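Local coordinates for protein Fe(2+) transporter FeoB (PDB 3I8S) that forms the cytosolic GTP-binding part of an inner-membrane transporter that takes up ferrous iron and probably couples GTP binding to opening of the channel, at residues A[243-246]-A[247-251]; A[119-122]-A[123-126]; A[185-188]-A[189-192]; A[159-162]-A[163-167]; A[226-229]-A[230-234]. All coordinates share one frame; numbering follows the deposited sequence. Where two conformers were deposited one is given.

Interaction 1. Residues A[243-246]-A[247-251]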
loop_
_atom_site.group_PDB
_atom_site.type_symbol
_atom_site.label_atom_id
_atom_site.label_comp_id
_atom_site.label_asym_id
_atom_site.label_seq_id
_atom_site.Cartn_x
_atom_site.Cartn_y
_atom_site.Cartn_z
ATOM N N HIS A 243 9.692 -16.113 8.219
ATOM C CA HIS A 243 8.536 -16.748 7.556
ATOM C C HIS A 243 7.483 -15.736 7.106
ATOM O O HIS A 243 6.836 -15.927 6.069
ATOM C CB HIS A 243 7.863 -17.785 8.455
ATOM C CG HIS A 243 8.607 -19.078 8.551
ATOM N ND1 HIS A 243 8.302 -20.177 7.774
ATOM C CD2 HIS A 243 9.632 -19.452 9.344
ATOM C CE1 HIS A 243 9.108 -21.175 8.092
ATOM N NE2 HIS A 243 9.932 -20.756 9.038
ATOM N N ILE A 244 7.271 -14.694 7.904
ATOM C CA ILE A 244 6.351 -13.591 7.549
ATOM C C ILE A 244 6.847 -12.961 6.259
ATOM O O ILE A 244 6.119 -12.890 5.285
ATOM C CB ILE A 244 6.229 -12.535 8.668
ATOM C CG1 ILE A 244 5.636 -13.133 9.935
ATOM C CG2 ILE A 244 5.331 -11.338 8.231
ATOM C CD1 ILE A 244 5.712 -12.182 11.181
ATOM N N ALA A 245 8.116 -12.562 6.238
ATOM C CA ALA A 245 8.696 -11.901 5.055
ATOM C C ALA A 245 8.678 -12.808 3.835
ATOM O O ALA A 245 8.306 -12.358 2.741
ATOM C CB ALA A 245 10.123 -11.402 5.356
ATOM N N ASP A 246 9.031 -14.084 4.029
ATOM C CA ASP A 246 9.159 -15.045 2.937
ATOM C C ASP A 246 7.773 -15.292 2.299
ATOM O O ASP A 246 7.659 -15.359 1.080
ATOM C CB ASP A 246 9.809 -16.364 3.421
ATOM C CG ASP A 246 11.358 -16.302 3.459
ATOM O OD1 ASP A 246 11.962 -15.414 2.812
ATOM O OD2 ASP A 246 11.991 -17.167 4.121
ATOM N N ALA A 247 6.728 -15.385 3.126
ATOM C CA ALA A 247 5.348 -15.529 2.609
ATOM C C ALA A 247 5.031 -14.367 1.645
ATOM O O ALA A 247 4.483 -14.570 0.566
ATOM C CB ALA A 247 4.318 -15.579 3.741
ATOM N N ARG A 248 5.403 -13.150 2.040
ATOM C CA ARG A 248 5.152 -11.965 1.197
ATOM C C ARG A 248 5.881 -12.033 -0.114
ATOM O O ARG A 248 5.275 -11.882 -1.172
ATOM C CB ARG A 248 5.492 -10.668 1.947
ATOM C CG ARG A 248 4.557 -10.438 3.086
ATOM C CD ARG A 248 5.055 -9.350 4.055
ATOM N NE ARG A 248 4.137 -9.224 5.170
ATOM C CZ ARG A 248 4.389 -8.475 6.245
ATOM N NH1 ARG A 248 5.527 -7.809 6.329
ATOM N NH2 ARG A 248 3.503 -8.401 7.218
ATOM N N TYR A 249 7.173 -12.323 -0.070
ATOM C CA TYR A 249 7.932 -12.413 -1.297
ATOM C C TYR A 249 7.460 -13.574 -2.194
ATOM O O TYR A 249 7.420 -13.442 -3.424
ATOM C CB TYR A 249 9.417 -12.432 -0.968
ATOM C CG TYR A 249 9.910 -11.047 -0.458
ATOM C CD1 TYR A 249 9.927 -9.939 -1.303
ATOM C CD2 TYR A 249 10.319 -10.853 0.856
ATOM C CE1 TYR A 249 10.384 -8.671 -0.866
ATOM C CE2 TYR A 249 10.786 -9.596 1.308
ATOM C CZ TYR A 249 10.820 -8.498 0.442
ATOM O OH TYR A 249 11.263 -7.236 0.892
ATOM N N GLN A 250 7.074 -14.700 -1.594
ATOM C CA GLN A 250 6.550 -15.840 -2.365
ATOM C C GLN A 250 5.322 -15.406 -3.157
ATOM O O GLN A 250 5.147 -15.722 -4.347
ATOM C CB GLN A 250 6.126 -17.000 -1.453
ATOM C CG GLN A 250 5.642 -18.231 -2.255
ATOM C CD GLN A 250 4.857 -19.255 -1.429
ATOM O OE1 GLN A 250 4.763 -20.427 -1.802
ATOM N NE2 GLN A 250 4.262 -18.807 -0.346
ATOM N N CYS A 251 4.436 -14.703 -2.470
ATOM C CA CYS A 251 3.207 -14.220 -3.048
ATOM C C CYS A 251 3.471 -13.324 -4.272
ATOM O O CYS A 251 2.896 -13.514 -5.369
ATOM C CB CYS A 251 2.427 -13.455 -1.993
ATOM S SG CYS A 251 0.952 -12.704 -2.663
#
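Arg248 reaches back along its own helix to lie beside Ile244, one turn earlier, the two side chains pointing the same way. Its CB starts 3.4 Å from Ala245 O, and CG then passes 3.6 Å from Ile244 O. The first torsion puts CG anti to the carbonyl carbon (chi1 -67°), and the chain runs extended to NE, which carries the guanidinium back over the preceding turn. CD skirts the same Ile244 carbonyl before the flat group arrives at the isoleucine. There CG2 of Ile244 sits over the centre of one guanidinium face, 3.6 Å from Arg248 CZ, an apolar lid that leaves the N-H groups pointing outward in their own plane. They are well used: NE bonds to Tyr177, NH2 to Gln207, and NH1 to Tyr103 and, as a salt bridge, to Glu210. Cut back to an alanine, this position is likely to leave Glu210 without its cationic mate and Ile244 CG2 without the flat group it rests on.

On another side of the helix the Tyr249 ring leans obliquely past Ala245 O, with CD2 3.1 Å from that oxygen. The same carbonyl accepts the backbone bond from Tyr249 N at 3.0 Å. Gln250 N to Asp246 O, at 2.8 Å, continues the alpha-helical ladder, in which the rung from Arg248 N to Ile244 O is weak.

This part of helix 240-259 bridges the two halves of the cytosolic domain: Ile244 packs on helices 179-191 and 198-210, while Tyr249 stacks on Tyr103 of helix 98-111 and bonds to Tyr61 through its hydroxyl.

Interaction 2. Residues A[119-122]-A[123-126]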
loop_
_atom_site.group_PDB
_atom_site.type_symbol
_atom_site.label_atom_id
_atom_site.label_comp_id
_atom_site.label_asym_id
_atom_site.label_seq_id
_atom_site.Cartn_x
_atom_site.Cartn_y
_atom_site.Cartn_z
ATOM N N LEU A 119 -0.499 2.220 -12.757
ATOM C CA LEU A 119 0.675 1.601 -13.340
ATOM C C LEU A 119 1.353 2.558 -14.298
ATOM O O LEU A 119 0.818 2.922 -15.383
ATOM C CB LEU A 119 0.308 0.251 -13.975
ATOM C CG LEU A 119 1.417 -0.734 -14.323
ATOM C CD1 LEU A 119 2.161 -1.295 -13.103
ATOM C CD2 LEU A 119 0.856 -1.917 -15.149
ATOM N N ASN A 120 2.565 2.937 -13.879
ATOM C CA ASN A 120 3.404 3.915 -14.536
ATOM C C ASN A 120 4.662 3.334 -15.207
ATOM O O ASN A 120 4.978 2.166 -15.054
ATOM C CB ASN A 120 3.880 4.899 -13.432
ATOM C CG ASN A 120 3.696 6.299 -13.807
ATOM O OD1 ASN A 120 3.406 6.624 -14.965
ATOM N ND2 ASN A 120 3.848 7.174 -12.836
ATOM N N MET A 121 5.419 4.184 -15.911
ATOM C CA MET A 121 6.656 3.779 -16.598
ATOM C C MET A 121 6.462 2.618 -17.567
ATOM O O MET A 121 7.327 1.763 -17.726
ATOM C CB MET A 121 7.752 3.434 -15.575
ATOM C CG MET A 121 7.855 4.397 -14.398
ATOM S SD MET A 121 8.258 6.082 -14.894
ATOM C CE MET A 121 8.398 6.941 -13.333
ATOM N N LEU A 122 5.298 2.605 -18.217
ATOM C CA LEU A 122 4.965 1.611 -19.220
ATOM C C LEU A 122 5.933 1.614 -20.422
ATOM O O LEU A 122 6.252 0.575 -20.991
ATOM C CB LEU A 122 3.556 1.913 -19.729
ATOM C CG LEU A 122 2.483 1.886 -18.642
ATOM C CD1 LEU A 122 1.143 2.420 -19.218
ATOM C CD2 LEU A 122 2.370 0.475 -18.141
ATOM N N ASP A 123 6.377 2.804 -20.793
ATOM C CA ASP A 123 7.367 2.996 -21.855
ATOM C C ASP A 123 8.707 2.330 -21.497
ATOM O O ASP A 123 9.306 1.642 -22.329
ATOM C CB ASP A 123 7.572 4.498 -22.115
ATOM C CG ASP A 123 8.146 5.265 -20.876
ATOM O OD1 ASP A 123 7.659 5.084 -19.738
ATOM O OD2 ASP A 123 9.117 6.048 -21.056
ATOM N N ILE A 124 9.156 2.523 -20.255
ATOM C CA ILE A 124 10.417 1.956 -19.781
ATOM C C ILE A 124 10.314 0.432 -19.798
ATOM O O ILE A 124 11.190 -0.247 -20.272
ATOM C CB ILE A 124 10.742 2.434 -18.354
ATOM C CG1 ILE A 124 11.057 3.932 -18.354
ATOM C CG2 ILE A 124 11.926 1.663 -17.771
ATOM C CD1 ILE A 124 11.189 4.514 -16.940
ATOM N N ALA A 125 9.205 -0.090 -19.297
ATOM C CA ALA A 125 9.002 -1.527 -19.223
ATOM C C ALA A 125 9.088 -2.156 -20.636
ATOM O O ALA A 125 9.758 -3.170 -20.842
ATOM C CB ALA A 125 7.632 -1.818 -18.543
ATOM N N GLU A 126 8.436 -1.518 -21.600
ATOM C CA GLU A 126 8.388 -1.985 -22.991
ATOM C C GLU A 126 9.800 -2.047 -23.561
ATOM O O GLU A 126 10.210 -3.045 -24.167
ATOM C CB GLU A 126 7.527 -1.013 -23.809
ATOM C CG GLU A 126 7.313 -1.368 -25.283
ATOM C CD GLU A 126 6.544 -0.266 -26.022
ATOM O OE1 GLU A 126 5.670 0.383 -25.381
ATOM O OE2 GLU A 126 6.812 -0.045 -27.226
#
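Met121 and Ile124 make the apolar part of this turn, lying side by side and pointing the same way. The delta methyl of Ile124 meets two points of the methionine: CD1 is 3.9 Å from Met121 CB and equally far from Met121 SD. A bend at chi2 (-61°) brings the sulfur round to the methyl instead of letting the chain run straight off, and the far end of Met121 then leads toward the P-loop near Gly15.

The hydrogen bonds are those of a helix beginning. Met121 stands at the N-cap position, and its carbonyl O receives Ala125 N at 3.1 Å. Glu126 N follows onto Leu122 O, also at 3.1 Å.

Asp123 adds a van der Waals contact, its carboxylate turned back over the Met121 backbone: OD1 lies 3.5 Å from Met121 CA. CG stands between the backbone N and the carbonyl carbon (chi1 63°), which swings the group toward the start of the helix.

Asn120, Met121, Leu122 and Asp123 belong to the experimentally established GTP site and read as the NKxD-type guanine-specificity motif of G proteins, with methionine in the lysine position. The Asp123 carboxylate lies at the N-terminal end of the helix, whose dipole would probably favour the charged form, as suits a group that in this family recognises the guanine base.

Interaction 3. Residues A[185-188]-A[189-192]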
loop_
_atom_site.group_PDB
_atom_site.type_symbol
_atom_site.label_atom_id
_atom_site.label_comp_id
_atom_site.label_asym_id
_atom_site.label_seq_id
_atom_site.Cartn_x
_atom_site.Cartn_y
_atom_site.Cartn_z
ATOM N N ALA A 185 -1.114 -13.663 15.605
ATOM C CA ALA A 185 -1.476 -12.314 15.185
ATOM C C ALA A 185 -2.905 -12.021 15.607
ATOM O O ALA A 185 -3.178 -10.954 16.131
ATOM C CB ALA A 185 -1.307 -12.127 13.664
ATOM N N ASP A 186 -3.795 -12.988 15.433
ATOM C CA ASP A 186 -5.182 -12.815 15.810
ATOM C C ASP A 186 -5.352 -12.709 17.329
ATOM O O ASP A 186 -6.122 -11.882 17.819
ATOM C CB ASP A 186 -6.048 -13.942 15.261
ATOM C CG ASP A 186 -7.529 -13.699 15.508
ATOM O OD1 ASP A 186 -8.185 -14.612 16.071
ATOM O OD2 ASP A 186 -8.027 -12.584 15.163
ATOM N N SER A 187 -4.628 -13.516 18.088
ATOM C CA SER A 187 -4.656 -13.355 19.554
ATOM C C SER A 187 -4.162 -11.978 20.006
ATOM O O SER A 187 -4.688 -11.423 20.957
ATOM C CB SER A 187 -3.871 -14.442 20.250
ATOM O OG SER A 187 -4.522 -15.666 20.022
ATOM N N LEU A 188 -3.149 -11.422 19.348
ATOM C CA LEU A 188 -2.746 -10.066 19.672
ATOM C C LEU A 188 -3.845 -9.105 19.286
ATOM O O LEU A 188 -4.218 -8.257 20.096
ATOM C CB LEU A 188 -1.422 -9.688 19.005
ATOM C CG LEU A 188 -0.207 -10.508 19.434
ATOM C CD1 LEU A 188 1.038 -10.165 18.565
ATOM C CD2 LEU A 188 0.106 -10.380 20.938
ATOM N N ALA A 189 -4.391 -9.273 18.075
ATOM C CA ALA A 189 -5.452 -8.420 17.557
ATOM C C ALA A 189 -6.623 -8.298 18.542
ATOM O O ALA A 189 -7.183 -7.224 18.711
ATOM C CB ALA A 189 -5.978 -8.964 16.229
ATOM N N LYS A 190 -6.986 -9.416 19.163
ATOM C CA LYS A 190 -8.134 -9.468 20.085
ATOM C C LYS A 190 -8.015 -8.505 21.264
ATOM O O LYS A 190 -9.035 -8.002 21.769
ATOM C CB LYS A 190 -8.303 -10.872 20.646
ATOM C CG LYS A 190 -8.556 -11.960 19.622
ATOM C CD LYS A 190 -8.751 -13.319 20.313
ATOM C CE LYS A 190 -8.195 -14.512 19.508
ATOM N NZ LYS A 190 -7.913 -15.694 20.444
ATOM N N VAL A 191 -6.773 -8.286 21.690
ATOM C CA VAL A 191 -6.422 -7.443 22.839
ATOM C C VAL A 191 -6.303 -5.943 22.526
ATOM O O VAL A 191 -6.373 -5.116 23.425
ATOM C CB VAL A 191 -5.066 -7.926 23.414
ATOM C CG1 VAL A 191 -4.462 -6.904 24.339
ATOM C CG2 VAL A 191 -5.243 -9.288 24.084
ATOM N N MET A 192 -6.111 -5.602 21.255
ATOM C CA MET A 192 -5.830 -4.227 20.826
ATOM C C MET A 192 -7.088 -3.332 20.967
ATOM O O MET A 192 -8.188 -3.857 21.180
ATOM C CB MET A 192 -5.356 -4.211 19.388
ATOM C CG MET A 192 -4.087 -5.011 19.150
ATOM S SD MET A 192 -3.499 -4.813 17.446
ATOM C CE MET A 192 -2.267 -6.106 17.357
#
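Leu188 and Met192 form the packed side of this helix end. The methionine chain runs extended beyond CG, with CG itself anti to the carbonyl carbon (chi1 -60°), and so lies back along the preceding turn: its CG comes 3.4 Å from Leu188 O, and its terminal methyl CE ends 4.0 Å from Leu188 CB. Ala189 adds a small close contact, CB resting 3.3 Å from Asp186 O. Helix 198-210 touches both Ala189 and Met192.

The Lys190 side is looser. Its CG passes 3.0 Å from Asp186 O, and the chain crosses the Asp186 side chain at about a right angle. The closest approach between the two side chains is made by methylene CE, 3.4 Å from Asp186 OD1. The ammonium stays 4.5 Å from that oxygen, Lys190 NZ being beyond salt-bridge range; a bend at chi3 directs NZ instead to Ser187 OG, in a weak hydrogen bond of 3.4 Å. Asp186 has its salt bridge through OD2 to Arg202, while Ser187 OG also bonds to Asn183 O. The lysine is exposed, and the attraction to Asp186 is probably modest there.

Along the backbone, Ala189 N to Ala185 O is a regular helical bond, whereas Leu188 O takes Val191 N at 3.0 Å, with Met192 N only a weak second donor. Met192 N also bonds to Ala189 O. Such i to i+3 bonds are typical of a last helical turn, here in the helical domain of the FeoB cytosolic part.

Interaction 4. Residues A[159-162]-A[163-167]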
loop_
_atom_site.group_PDB
_atom_site.type_symbol
_atom_site.label_atom_id
_atom_site.label_comp_id
_atom_site.label_asym_id
_atom_site.label_seq_id
_atom_site.Cartn_x
_atom_site.Cartn_y
_atom_site.Cartn_z
ATOM N N LEU A 159 -7.925 6.982 -14.810
ATOM C CA LEU A 159 -7.767 7.043 -13.378
ATOM C C LEU A 159 -8.963 7.764 -12.724
ATOM O O LEU A 159 -9.478 7.311 -11.685
ATOM C CB LEU A 159 -6.458 7.773 -13.017
ATOM C CG LEU A 159 -6.060 7.874 -11.535
ATOM C CD1 LEU A 159 -5.995 6.450 -10.931
ATOM C CD2 LEU A 159 -4.710 8.691 -11.411
ATOM N N LYS A 160 -9.391 8.886 -13.322
ATOM C CA LYS A 160 -10.530 9.627 -12.779
ATOM C C LYS A 160 -11.817 8.798 -12.847
ATOM O O LYS A 160 -12.603 8.848 -11.931
ATOM C CB LYS A 160 -10.675 10.999 -13.442
ATOM C CG LYS A 160 -9.571 11.984 -13.069
ATOM C CD LYS A 160 -9.859 13.338 -13.573
ATOM C CE LYS A 160 -8.833 14.352 -13.192
ATOM N NZ LYS A 160 -9.326 15.747 -13.574
ATOM N N LEU A 161 -12.028 8.051 -13.921
ATOM C CA LEU A 161 -13.138 7.081 -14.036
ATOM C C LEU A 161 -13.102 6.100 -12.853
ATOM O O LEU A 161 -14.111 5.864 -12.213
ATOM C CB LEU A 161 -13.021 6.277 -15.330
ATOM C CG LEU A 161 -14.064 5.190 -15.658
ATOM C CD1 LEU A 161 -15.483 5.694 -15.463
ATOM C CD2 LEU A 161 -13.943 4.661 -17.132
ATOM N N ALA A 162 -11.928 5.504 -12.648
ATOM C CA ALA A 162 -11.697 4.576 -11.558
ATOM C C ALA A 162 -12.025 5.184 -10.186
ATOM O O ALA A 162 -12.636 4.512 -9.345
ATOM C CB ALA A 162 -10.248 4.005 -11.633
ATOM N N ILE A 163 -11.644 6.422 -9.965
ATOM C CA ILE A 163 -11.978 7.123 -8.708
ATOM C C ILE A 163 -13.508 7.194 -8.539
ATOM O O ILE A 163 -14.082 6.838 -7.483
ATOM C CB ILE A 163 -11.316 8.535 -8.658
ATOM C CG1 ILE A 163 -9.773 8.460 -8.518
ATOM C CG2 ILE A 163 -11.977 9.371 -7.534
ATOM C CD1 ILE A 163 -9.014 9.829 -8.769
ATOM N N ASP A 164 -14.207 7.582 -9.603
ATOM C CA ASP A 164 -15.681 7.668 -9.549
ATOM C C ASP A 164 -16.402 6.312 -9.340
ATOM O O ASP A 164 -17.611 6.234 -9.081
ATOM C CB ASP A 164 -16.239 8.405 -10.762
ATOM C CG ASP A 164 -16.025 9.904 -10.690
ATOM O OD1 ASP A 164 -16.213 10.566 -11.703
ATOM O OD2 ASP A 164 -15.696 10.425 -9.605
ATOM N N ARG A 165 -15.659 5.248 -9.521
ATOM C CA ARG A 165 -16.135 3.919 -9.291
ATOM C C ARG A 165 -15.488 3.195 -8.097
ATOM O O ARG A 165 -15.666 1.976 -7.962
ATOM C CB ARG A 165 -15.844 3.130 -10.545
ATOM C CG ARG A 165 -16.644 3.592 -11.694
ATOM C CD ARG A 165 -16.346 2.721 -12.899
ATOM N NE ARG A 165 -17.299 3.041 -13.930
ATOM C CZ ARG A 165 -17.205 2.650 -15.192
ATOM N NH1 ARG A 165 -16.177 1.904 -15.592
ATOM N NH2 ARG A 165 -18.120 3.031 -16.031
ATOM N N TYR A 166 -14.821 3.904 -7.214
ATOM C CA TYR A 166 -13.984 3.168 -6.260
ATOM C C TYR A 166 -14.869 2.392 -5.268
ATOM O O TYR A 166 -15.988 2.735 -4.988
ATOM C CB TYR A 166 -12.972 4.046 -5.556
ATOM C CG TYR A 166 -13.468 4.597 -4.273
ATOM C CD1 TYR A 166 -14.216 5.762 -4.250
ATOM C CD2 TYR A 166 -13.229 3.933 -3.067
ATOM C CE1 TYR A 166 -14.698 6.272 -3.057
ATOM C CE2 TYR A 166 -13.683 4.450 -1.864
ATOM C CZ TYR A 166 -14.430 5.617 -1.870
ATOM O OH TYR A 166 -14.910 6.139 -0.684
ATOM N N LYS A 167 -14.319 1.268 -4.838
ATOM C CA LYS A 167 -15.013 0.288 -4.037
ATOM C C LYS A 167 -14.018 -0.420 -3.146
ATOM O O LYS A 167 -12.820 -0.252 -3.289
ATOM C CB LYS A 167 -15.686 -0.743 -4.973
ATOM C CG LYS A 167 -14.636 -1.376 -5.935
ATOM C CD LYS A 167 -15.182 -2.338 -6.966
ATOM C CE LYS A 167 -14.092 -2.638 -8.016
ATOM N NZ LYS A 167 -14.722 -3.448 -9.096
#
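Helical bonding runs from Leu159 O to Ile163 N and from Lys160 O to Asp164 N, then frays at Arg165, whose N bonds to Ala162 O at 3.1 Å from far above the carbonyl plane and only weakly to Leu161 O.

Leu161 and Arg165 carry the outer side. Their chains cross obliquely, and Leu161 CD1 sits over the centre of one guanidinium face, 3.5 Å from Arg165 CZ. Leu161 holds CG anti to its backbone N (chi1 179°), which carries the branch outward, where CD1 meets the guanidinium; its other methyl, CD2, is 3.9 Å from Arg165 NH1.

Toward the sheet, Ile163 CG1 packs 3.4 Å from Leu159 O, and CD1 lies 4.5 Å from Leu159 CG; both side chains rest on Ile116 and Ile90 of strands 115-120 and 88-94.

The two faces thus differ in chemistry. A hydrocarbon ridge seats this last helix of the G domain on its beta-sheet, while the polar groups find partners nearby: Asp164 bonds to Thr47, His50 and Asp49 N, and Lys160 to Ser46 O. With three hydrogen-bonding partners, the Asp164 carboxylate is probably charged.

Interaction 5. Residues A[226-229]-A[230-234]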
loop_
_atom_site.group_PDB
_atom_site.type_symbol
_atom_site.label_atom_id
_atom_site.label_comp_id
_atom_site.label_asym_id
_atom_site.label_seq_id
_atom_site.Cartn_x
_atom_site.Cartn_y
_atom_site.Cartn_z
ATOM N N LEU A 226 3.408 -9.897 23.491
ATOM C CA LEU A 226 4.232 -10.157 22.318
ATOM C C LEU A 226 5.390 -11.111 22.620
ATOM O O LEU A 226 5.641 -12.040 21.869
ATOM C CB LEU A 226 4.734 -8.828 21.725
ATOM C CG LEU A 226 5.687 -8.988 20.555
ATOM C CD1 LEU A 226 4.978 -9.693 19.423
ATOM C CD2 LEU A 226 6.264 -7.637 20.140
ATOM N N ASP A 227 6.060 -10.941 23.747
ATOM C CA ASP A 227 7.150 -11.870 24.103
ATOM C C ASP A 227 6.686 -13.330 24.245
ATOM O O ASP A 227 7.369 -14.258 23.788
ATOM C CB ASP A 227 7.870 -11.420 25.395
ATOM C CG ASP A 227 8.729 -10.172 25.177
ATOM O OD1 ASP A 227 8.783 -9.693 24.011
ATOM O OD2 ASP A 227 9.355 -9.685 26.163
ATOM N N ALA A 228 5.528 -13.521 24.882
ATOM C CA ALA A 228 4.969 -14.851 25.051
ATOM C C ALA A 228 4.599 -15.424 23.707
ATOM O O ALA A 228 4.871 -16.611 23.444
ATOM C CB ALA A 228 3.770 -14.826 25.977
ATOM N N ALA A 229 4.043 -14.579 22.827
ATOM C CA ALA A 229 3.682 -15.018 21.477
ATOM C C ALA A 229 4.927 -15.442 20.685
ATOM O O ALA A 229 4.932 -16.498 20.059
ATOM C CB ALA A 229 2.932 -13.922 20.715
ATOM N N LEU A 230 5.982 -14.626 20.733
ATOM C CA LEU A 230 7.209 -14.979 20.017
ATOM C C LEU A 230 7.868 -16.246 20.516
ATOM O O LEU A 230 8.420 -16.992 19.714
ATOM C CB LEU A 230 8.227 -13.848 20.008
ATOM C CG LEU A 230 7.844 -12.719 19.068
ATOM C CD1 LEU A 230 8.640 -11.460 19.483
ATOM C CD2 LEU A 230 8.113 -13.132 17.582
ATOM N N ALA A 231 7.788 -16.503 21.815
ATOM C CA ALA A 231 8.348 -17.706 22.422
ATOM C C ALA A 231 7.681 -18.960 21.879
ATOM O O ALA A 231 8.354 -19.904 21.443
ATOM C CB ALA A 231 8.216 -17.653 23.936
ATOM N N ARG A 232 6.353 -18.947 21.860
ATOM C CA ARG A 232 5.594 -20.018 21.249
ATOM C C ARG A 232 6.003 -20.239 19.780
ATOM O O ARG A 232 6.256 -21.382 19.340
ATOM C CB ARG A 232 4.104 -19.724 21.356
ATOM C CG ARG A 232 3.594 -19.785 22.778
ATOM C CD ARG A 232 2.077 -19.853 22.840
ATOM N NE ARG A 232 1.472 -18.565 22.501
ATOM C CZ ARG A 232 1.333 -17.544 23.351
ATOM N NH1 ARG A 232 1.746 -17.617 24.612
ATOM N NH2 ARG A 232 0.783 -16.423 22.941
ATOM N N LEU A 233 6.052 -19.156 19.011
ATOM C CA LEU A 233 6.359 -19.268 17.570
ATOM C C LEU A 233 7.764 -19.818 17.322
ATOM O O LEU A 233 7.982 -20.620 16.424
ATOM C CB LEU A 233 6.197 -17.930 16.890
ATOM C CG LEU A 233 4.723 -17.560 16.683
ATOM C CD1 LEU A 233 4.575 -16.086 16.312
ATOM C CD2 LEU A 233 4.097 -18.422 15.624
ATOM N N ARG A 234 8.716 -19.388 18.146
ATOM C CA ARG A 234 10.082 -19.875 18.041
ATOM C C ARG A 234 10.201 -21.363 18.346
ATOM O O ARG A 234 11.035 -22.063 17.773
ATOM C CB ARG A 234 11.012 -19.014 18.899
ATOM C CG ARG A 234 11.219 -17.673 18.230
ATOM C CD ARG A 234 11.897 -16.619 19.085
ATOM N NE ARG A 234 12.034 -15.381 18.274
ATOM C CZ ARG A 234 12.200 -14.153 18.770
ATOM N NH1 ARG A 234 12.176 -13.942 20.080
ATOM N NH2 ARG A 234 12.329 -13.123 17.941
#
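Leu226 and Leu230 meet one turn apart, their side chains crossing at a slant. The nearest pair is Leu226 CG with Leu230 CD1, 4.0 Å apart, and Leu226 CD1 adds a second contact to the same methyl at 4.1 Å. Leu226 sets CG anti to the backbone N (chi1 176°), which carries the branch out to the side, where CG and CD1 meet Leu230 CD1; CG of Leu230 in turn passes 3.6 Å from Leu226 O. Shortening Leu230 to an alanine is likely to open a gap beside Leu226 CG and CD1, which would lose their contact on that side.

Arg232 folds back over the preceding turn on another side of the helix. One guanidinium face lies over backbone: Ala228 O and Ala229 CA both stand above it, offset toward the rim, with Arg232 NH2 3.5 Å from Ala229 CA. NH1 also comes 3.7 Å from Ala228 CB. A bend at chi3 (-73°) gives this folded shape, and NE forms a salt bridge with Glu184 of helix 179-191.

Beneath the side chains, Leu230 N donates to Leu226 O at 2.8 Å and Arg232 N to Ala228 O at 3.2 Å.

In the fold, Leu226, Ala229 and Leu233 face inward onto Leu209 of helix 198-210. Leu233 also touches Pro180, Leu181 and Glu184 of helix 179-191 as well as Pro240 at the start of helix 240-259, so helix 226-236 touches helices 179-191, 198-210 and 240-259.

Interactions 2 and 4 belong to the G domain, interactions 1, 3 and 5 to the helical domain. Interaction 2 holds part of the GTP site itself; interaction 4 flanks the same sheet, its nearest atoms about 7 Å from interaction 2. In the helical domain interactions 3 and 5 touch directly, Leu188 CD1 lying 4.1 Å from Leu226 CD1, and interaction 1 comes within about 7 Å of each at the nearest atoms. Of the helical-domain contacts, interaction 1 lies nearest the GTP site: Tyr249 has its side chain about 9 Å from that of Asn11. Interactions 3 and 5 lie far from the GTP site, their centres 41 and 43 Å from that of interaction 2.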